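PDB 3B4U: dihydrodipicolinate synthase, which probably catalyses the condensation of pyruvate with aspartate semialdehyde in lysine biosynthesis. Local coordinates for residues 49-54 with 266-270; 58-62 with 75-79. All coordinates share one frame. Residue numbers count along the deposited sequence, not the author numbering.

Interaction 1: residues 49-54 with 266-270; sequences EGCSVG and VRAPL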
ATOM      1  N   GLU B  49       5.373  -5.768 -10.866  1.00  5.45           N
ATOM      2  CA  GLU B  49       4.886  -6.302  -9.613  1.00  5.56           C
ATOM      3  C   GLU B  49       5.745  -5.802  -8.456  1.00  5.54           C
ATOM      4  O   GLU B  49       5.983  -6.485  -7.465  1.00  5.64           O
ATOM      5  CB  GLU B  49       4.800  -7.835  -9.631  1.00  5.65           C
ATOM      6  CG  GLU B  49       3.818  -8.340 -10.653  1.00  6.01           C
ATOM      7  CD  GLU B  49       3.970  -9.815 -10.913  1.00  6.61           C
ATOM      8  OE1 GLU B  49       3.532 -10.610 -10.047  1.00  6.95           O
ATOM      9  OE2 GLU B  49       4.497 -10.174 -11.993  1.00  7.00           O
ATOM     10  N   GLY B  50       6.152  -4.526  -8.513  1.00  5.56           N
ATOM     11  CA  GLY B  50       7.083  -4.006  -7.528  1.00  5.83           C
ATOM     12  C   GLY B  50       6.529  -4.015  -6.127  1.00  6.10           C
ATOM     13  O   GLY B  50       7.251  -4.258  -5.177  1.00  6.83           O
ATOM     14  N   CYS B  51       5.234  -3.817  -5.997  1.00  6.02           N
ATOM     15  CA  CYS B  51       4.553  -3.907  -4.698  1.00  6.60           C
ATOM     16  C   CYS B  51       4.760  -5.268  -4.049  1.00  6.50           C
ATOM     17  O   CYS B  51       4.788  -5.382  -2.815  1.00  7.08           O
ATOM     18  CB  CYS B  51       3.048  -3.617  -4.858  1.00  6.31           C
ATOM     19  SG  CYS B  51       2.260  -4.527  -6.223  1.00  7.63           S
ATOM     20  N   SER B  52       4.925  -6.304  -4.873  1.00  5.73           N
ATOM     21  CA  SER B  52       5.087  -7.665  -4.410  1.00  6.36           C
ATOM     22  C   SER B  52       6.546  -8.067  -4.199  1.00  6.37           C
ATOM     23  O   SER B  52       6.787  -9.199  -3.783  1.00  7.48           O
ATOM     24  CB  SER B  52       4.447  -8.610  -5.426  1.00  6.28           C
ATOM     25  OG  SER B  52       3.104  -8.212  -5.657  1.00  7.31           O
ATOM     26  N   VAL B  53       7.495  -7.211  -4.536  1.00  6.38           N
ATOM     27  CA  VAL B  53       8.906  -7.465  -4.387  1.00  6.11           C
ATOM     28  C   VAL B  53       9.314  -6.928  -3.029  1.00  5.92           C
ATOM     29  O   VAL B  53       9.079  -5.769  -2.692  1.00  6.40           O
ATOM     30  CB  VAL B  53       9.691  -6.839  -5.568  1.00  6.47           C
ATOM     31  CG1 VAL B  53      11.186  -6.967  -5.333  1.00  7.64           C
ATOM     32  CG2 VAL B  53       9.273  -7.498  -6.877  1.00  8.42           C
ATOM     33  N   GLY B  54       9.931  -7.785  -2.224  1.00  5.77           N
ATOM     34  CA  GLY B  54      10.312  -7.430  -0.882  1.00  6.08           C
ATOM     35  C   GLY B  54      11.369  -6.349  -0.821  1.00  5.94           C
ATOM     36  O   GLY B  54      12.116  -6.080  -1.778  1.00  6.41           O
ATOM     37  N   VAL B 266       3.057 -15.380 -12.055  1.00  7.98           N
ATOM     38  CA  VAL B 266       2.920 -14.121 -11.359  1.00  7.91           C
ATOM     39  C   VAL B 266       2.944 -14.389  -9.884  1.00  6.87           C
ATOM     40  O   VAL B 266       2.716 -15.514  -9.430  1.00  8.83           O
ATOM     41  CB  VAL B 266       1.605 -13.385 -11.732  1.00  8.26           C
ATOM     42  CG1 VAL B 266       1.656 -12.930 -13.200  1.00 11.55           C
ATOM     43  CG2 VAL B 266       0.366 -14.233 -11.446  1.00 10.32           C
ATOM     44  N   ARG B 267       3.193 -13.363  -9.105  1.00  6.49           N
ATOM     45  CA  ARG B 267       3.201 -13.479  -7.665  1.00  7.11           C
ATOM     46  C   ARG B 267       1.842 -13.117  -7.105  1.00  6.14           C
ATOM     47  O   ARG B 267       1.178 -12.181  -7.547  1.00  6.56           O
ATOM     48  CB  ARG B 267       4.294 -12.572  -7.068  1.00  7.96           C
ATOM     49  CG  ARG B 267       4.593 -12.681  -5.629  1.00 10.86           C
ATOM     50  CD  ARG B 267       5.975 -12.093  -5.342  1.00 10.90           C
ATOM     51  NE  ARG B 267       7.173 -12.933  -5.510  1.00 10.87           N
ATOM     52  CZ  ARG B 267       8.399 -12.519  -5.116  1.00  8.62           C
ATOM     53  NH1 ARG B 267       8.543 -11.294  -4.654  1.00  7.58           N
ATOM     54  NH2 ARG B 267       9.485 -13.284  -5.190  1.00  9.79           N
ATOM     55  N   ALA B 268       1.406 -13.857  -6.098  1.00  6.29           N
ATOM     56  CA  ALA B 268       0.203 -13.513  -5.367  1.00  6.70           C
ATOM     57  C   ALA B 268       0.352 -12.059  -4.896  1.00  6.73           C
ATOM     58  O   ALA B 268       1.431 -11.642  -4.518  1.00  7.23           O
ATOM     59  CB  ALA B 268       0.047 -14.464  -4.167  1.00  7.97           C
ATOM     60  N   PRO B 269      -0.741 -11.282  -4.897  1.00  6.84           N
ATOM     61  CA  PRO B 269      -2.125 -11.691  -5.082  1.00  7.30           C
ATOM     62  C   PRO B 269      -2.657 -11.746  -6.513  1.00  7.00           C
ATOM     63  O   PRO B 269      -3.855 -11.974  -6.707  1.00  7.80           O
ATOM     64  CB  PRO B 269      -2.848 -10.605  -4.304  1.00  8.45           C
ATOM     65  CG  PRO B 269      -2.029  -9.399  -4.597  1.00  8.26           C
ATOM     66  CD  PRO B 269      -0.639  -9.861  -4.534  1.00  7.27           C
ATOM     67  N   LEU B 270      -1.797 -11.570  -7.508  1.00  6.49           N
ATOM     68  CA  LEU B 270      -2.176 -11.838  -8.890  1.00  6.84           C
ATOM     69  C   LEU B 270      -2.296 -13.343  -9.092  1.00  7.06           C
ATOM     70  O   LEU B 270      -1.731 -14.118  -8.319  1.00  7.62           O
ATOM     71  CB  LEU B 270      -1.165 -11.237  -9.856  1.00  6.84           C
ATOM     72  CG  LEU B 270      -0.926  -9.725  -9.776  1.00  6.81           C
ATOM     73  CD1 LEU B 270       0.048  -9.264 -10.818  1.00  8.28           C
ATOM     74  CD2 LEU B 270      -2.239  -8.945  -9.892  1.00  9.12           C
TER
HETATM   75  O   HOH W   1       2.305  -9.647  -7.800  1.00  7.05           O
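Two long side chains, reaching across in reverse directions, join 49-54 to 266-270. Glu49 (chi1 m, chi2 t) stretches out so that its OE1 accepts a hydrogen bond from Arg267 N at 2.9 Å with an N-H...O angle of 169°; OE2 faces elsewhere, in a salt bridge with Lys251. Arg267 runs out t, t past Ser52, its CD lying 3.8 Å from Ser52 CB, and turns at chi3 (m) so that NH1 donates to Ser52 O (2.9 Å, 151°). NH1 also forms a salt bridge with Glu57. In the TIM barrel, 49-54 belongs to the loop following strand 40-43, with a 3-10 turn at 50-52, while 266-270 links the C-terminal helices 246-258 and 275-289. Ser52 adopts the m rotamer, and its OG donates to a water 2.7 Å away; this water in turn donates to Glu49 OE1 (2.7 Å) and Arg267 O (2.8 Å). A cis peptide precedes Pro269, which packs on Pro107 of the second subunit, whereas Leu270 brings CD1 to 3.8 Å from Glu49 OE1.

Interaction 2: residues 58-62 with 75-79; sequences RQAIL and IVTGV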
ATOM      1  N   ARG B  58      14.491  -6.374  -3.434  1.00  5.68           N
ATOM      2  CA  ARG B  58      14.809  -5.299  -4.368  1.00  6.35           C
ATOM      3  C   ARG B  58      16.275  -4.888  -4.260  1.00  6.18           C
ATOM      4  O   ARG B  58      16.858  -4.457  -5.248  1.00  7.01           O
ATOM      5  CB  ARG B  58      13.867  -4.125  -4.165  1.00  7.66           C
ATOM      6  CG  ARG B  58      13.949  -3.401  -2.868  1.00  7.39           C
ATOM      7  CD  ARG B  58      12.884  -2.308  -2.796  1.00  7.39           C
ATOM      8  NE  ARG B  58      13.239  -1.140  -3.614  1.00  7.54           N
ATOM      9  CZ  ARG B  58      12.462  -0.581  -4.534  1.00  6.59           C
ATOM     10  NH1 ARG B  58      11.282  -1.064  -4.887  1.00  6.90           N
ATOM     11  NH2 ARG B  58      12.912   0.489  -5.150  1.00  6.97           N
ATOM     12  N   GLN B  59      16.835  -4.968  -3.052  1.00  6.61           N
ATOM     13  CA  GLN B  59      18.250  -4.644  -2.855  1.00  6.92           C
ATOM     14  C   GLN B  59      19.141  -5.655  -3.553  1.00  6.26           C
ATOM     15  O   GLN B  59      20.117  -5.293  -4.196  1.00  6.89           O
ATOM     16  CB  GLN B  59      18.551  -4.543  -1.358  1.00  6.94           C
ATOM     17  CG  GLN B  59      17.772  -3.424  -0.671  1.00  8.05           C
ATOM     18  CD  GLN B  59      17.896  -3.414   0.840  1.00  8.00           C
ATOM     19  OE1 GLN B  59      17.889  -4.444   1.503  1.00  9.02           O
ATOM     20  NE2 GLN B  59      17.927  -2.233   1.380  1.00 11.20           N
ATOM     21  N   ALA B  60      18.803  -6.928  -3.442  1.00  6.04           N
ATOM     22  CA  ALA B  60      19.533  -7.985  -4.117  1.00  6.52           C
ATOM     23  C   ALA B  60      19.442  -7.818  -5.633  1.00  5.94           C
ATOM     24  O   ALA B  60      20.422  -7.970  -6.339  1.00  6.53           O
ATOM     25  CB  ALA B  60      19.011  -9.347  -3.676  1.00  7.08           C
ATOM     26  N   ILE B  61      18.252  -7.509  -6.143  1.00  5.89           N
ATOM     27  CA  ILE B  61      18.045  -7.361  -7.567  1.00  6.12           C
ATOM     28  C   ILE B  61      18.839  -6.181  -8.110  1.00  6.54           C
ATOM     29  O   ILE B  61      19.543  -6.306  -9.120  1.00  6.30           O
ATOM     30  CB  ILE B  61      16.547  -7.243  -7.875  1.00  5.98           C
ATOM     31  CG1 ILE B  61      15.840  -8.578  -7.596  1.00  6.62           C
ATOM     32  CG2 ILE B  61      16.324  -6.823  -9.333  1.00  7.28           C
ATOM     33  CD1 ILE B  61      14.322  -8.452  -7.455  1.00  8.05           C
ATOM     34  N   LEU B  62      18.752  -5.032  -7.455  1.00  6.44           N
ATOM     35  CA  LEU B  62      19.480  -3.857  -7.936  1.00  7.55           C
ATOM     36  C   LEU B  62      20.986  -4.129  -7.950  1.00  7.72           C
ATOM     37  O   LEU B  62      21.690  -3.795  -8.907  1.00  7.30           O
ATOM     38  CB  LEU B  62      19.130  -2.621  -7.105  1.00  7.64           C
ATOM     39  CG  LEU B  62      19.793  -1.325  -7.568  1.00  9.07           C
ATOM     40  CD1 LEU B  62      19.433  -0.976  -9.000  1.00 11.37           C
ATOM     41  CD2 LEU B  62      19.429  -0.207  -6.611  1.00 11.34           C
ATOM     42  N   ILE B  75      18.858   2.661 -15.352  1.00  6.67           N
ATOM     43  CA  ILE B  75      17.931   2.016 -14.432  1.00  6.46           C
ATOM     44  C   ILE B  75      17.122   3.075 -13.713  1.00  6.04           C
ATOM     45  O   ILE B  75      17.651   4.032 -13.156  1.00  6.98           O
ATOM     46  CB  ILE B  75      18.680   1.165 -13.391  1.00  6.80           C
ATOM     47  CG1 ILE B  75      19.488   0.077 -14.080  1.00  7.39           C
ATOM     48  CG2 ILE B  75      17.704   0.549 -12.381  1.00  8.40           C
ATOM     49  CD1 ILE B  75      20.406  -0.708 -13.149  1.00  9.07           C
ATOM     50  N   VAL B  76      15.806   2.903 -13.733  1.00  5.75           N
ATOM     51  CA  VAL B  76      14.848   3.668 -12.928  1.00  5.86           C
ATOM     52  C   VAL B  76      14.282   2.696 -11.904  1.00  5.46           C
ATOM     53  O   VAL B  76      14.017   1.543 -12.246  1.00  6.16           O
ATOM     54  CB  VAL B  76      13.724   4.233 -13.824  1.00  5.72           C
ATOM     55  CG1 VAL B  76      12.639   4.939 -13.026  1.00  6.64           C
ATOM     56  CG2 VAL B  76      14.316   5.157 -14.899  1.00  7.05           C
ATOM     57  N   THR B  77      14.104   3.110 -10.647  1.00  5.58           N
ATOM     58  CA  THR B  77      13.499   2.239  -9.651  1.00  5.19           C
ATOM     59  C   THR B  77      12.166   2.773  -9.184  1.00  5.15           C
ATOM     60  O   THR B  77      12.075   3.915  -8.700  1.00  5.86           O
ATOM     61  CB  THR B  77      14.423   2.026  -8.450  1.00  6.44           C
ATOM     62  OG1 THR B  77      14.720   3.271  -7.836  1.00  7.89           O
ATOM     63  CG2 THR B  77      15.716   1.381  -8.861  1.00  7.80           C
ATOM     64  N   GLY B  78      11.134   1.944  -9.240  1.00  5.13           N
ATOM     65  CA  GLY B  78       9.852   2.263  -8.633  1.00  5.44           C
ATOM     66  C   GLY B  78       9.902   2.158  -7.131  1.00  4.96           C
ATOM     67  O   GLY B  78      10.529   1.254  -6.588  1.00  5.89           O
ATOM     68  N   VAL B  79       9.248   3.096  -6.472  1.00  4.99           N
ATOM     69  CA  VAL B  79       9.093   3.144  -5.014  1.00  5.10           C
ATOM     70  C   VAL B  79       7.608   3.346  -4.779  1.00  4.79           C
ATOM     71  O   VAL B  79       7.038   4.338  -5.190  1.00  5.38           O
ATOM     72  CB  VAL B  79       9.954   4.267  -4.386  1.00  5.39           C
ATOM     73  CG1 VAL B  79       9.672   4.384  -2.897  1.00  6.75           C
ATOM     74  CG2 VAL B  79      11.457   3.955  -4.596  1.00  6.52           C
TER
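Helix segment 58-62 and strand segment 75-79 run almost exactly antiparallel, their axes 175° apart in direction and 11.5 Å apart at closest approach. This is the return geometry of a beta-alpha-beta crossover: strand 40-43, helix 57-67 and strand 75-79 form one such unit of the TIM barrel, with the helix covering the outside of the parallel sheet.

The polar component comes from Arg58. Its CA-CB bond points toward the strand, and both terminal nitrogens donate to a single acceptor, Gly78 O, with NH1 at 3.0 Å (142°) and NH2 at 2.9 Å (147°). The carbonyl lies at the edge of the guanidinium, near its plane, consistent with a bifurcated acceptor, both donors sharing one oxygen. Beside this bond, Arg58 NH2 also lies 3.9 Å from Thr77 CB and 3.8 Å from Val79 CG2, and Gln90 of helix 84-96 touches the arginine.

The apolar part is Leu62 (chi1 t, chi2 p), one turn further along the helix. Its end comes nearer the strand than its sideways CA-CB bond suggests, placing CD1 4.1 Å from Ile75 CG2 and 4.4 Å from Thr77 CG2.

The two segments bury 205 Å² together. In this buried setting the guanidinium gives Gly78 O two donors while Leu62 packs on Ile75, so helix and strand meet through side chains, their backbones held apart.

In the fold
Along the chain, interaction 2 is nested within the loop closed by interaction 1: 58-62 and 75-79 follow 49-54 closely, whereas 266-270 comes some two hundred residues later. The centres of interactions 1 and 2 lie about 14 Å apart, and the chain from strand 40-43 through 49-54 into helix 57-67 connects them. They also touch directly, since Val53 CG1 packs 3.9 Å from Arg58 N and 4.1 Å from Ile61 CD1. Interaction 2 is local, holding a helix to the next barrel strand; interaction 1 is long-range, tying the loop before that helix to the C-terminal helical region beside the second subunit. One beta-alpha unit thus joins barrel wall to C-terminal helices.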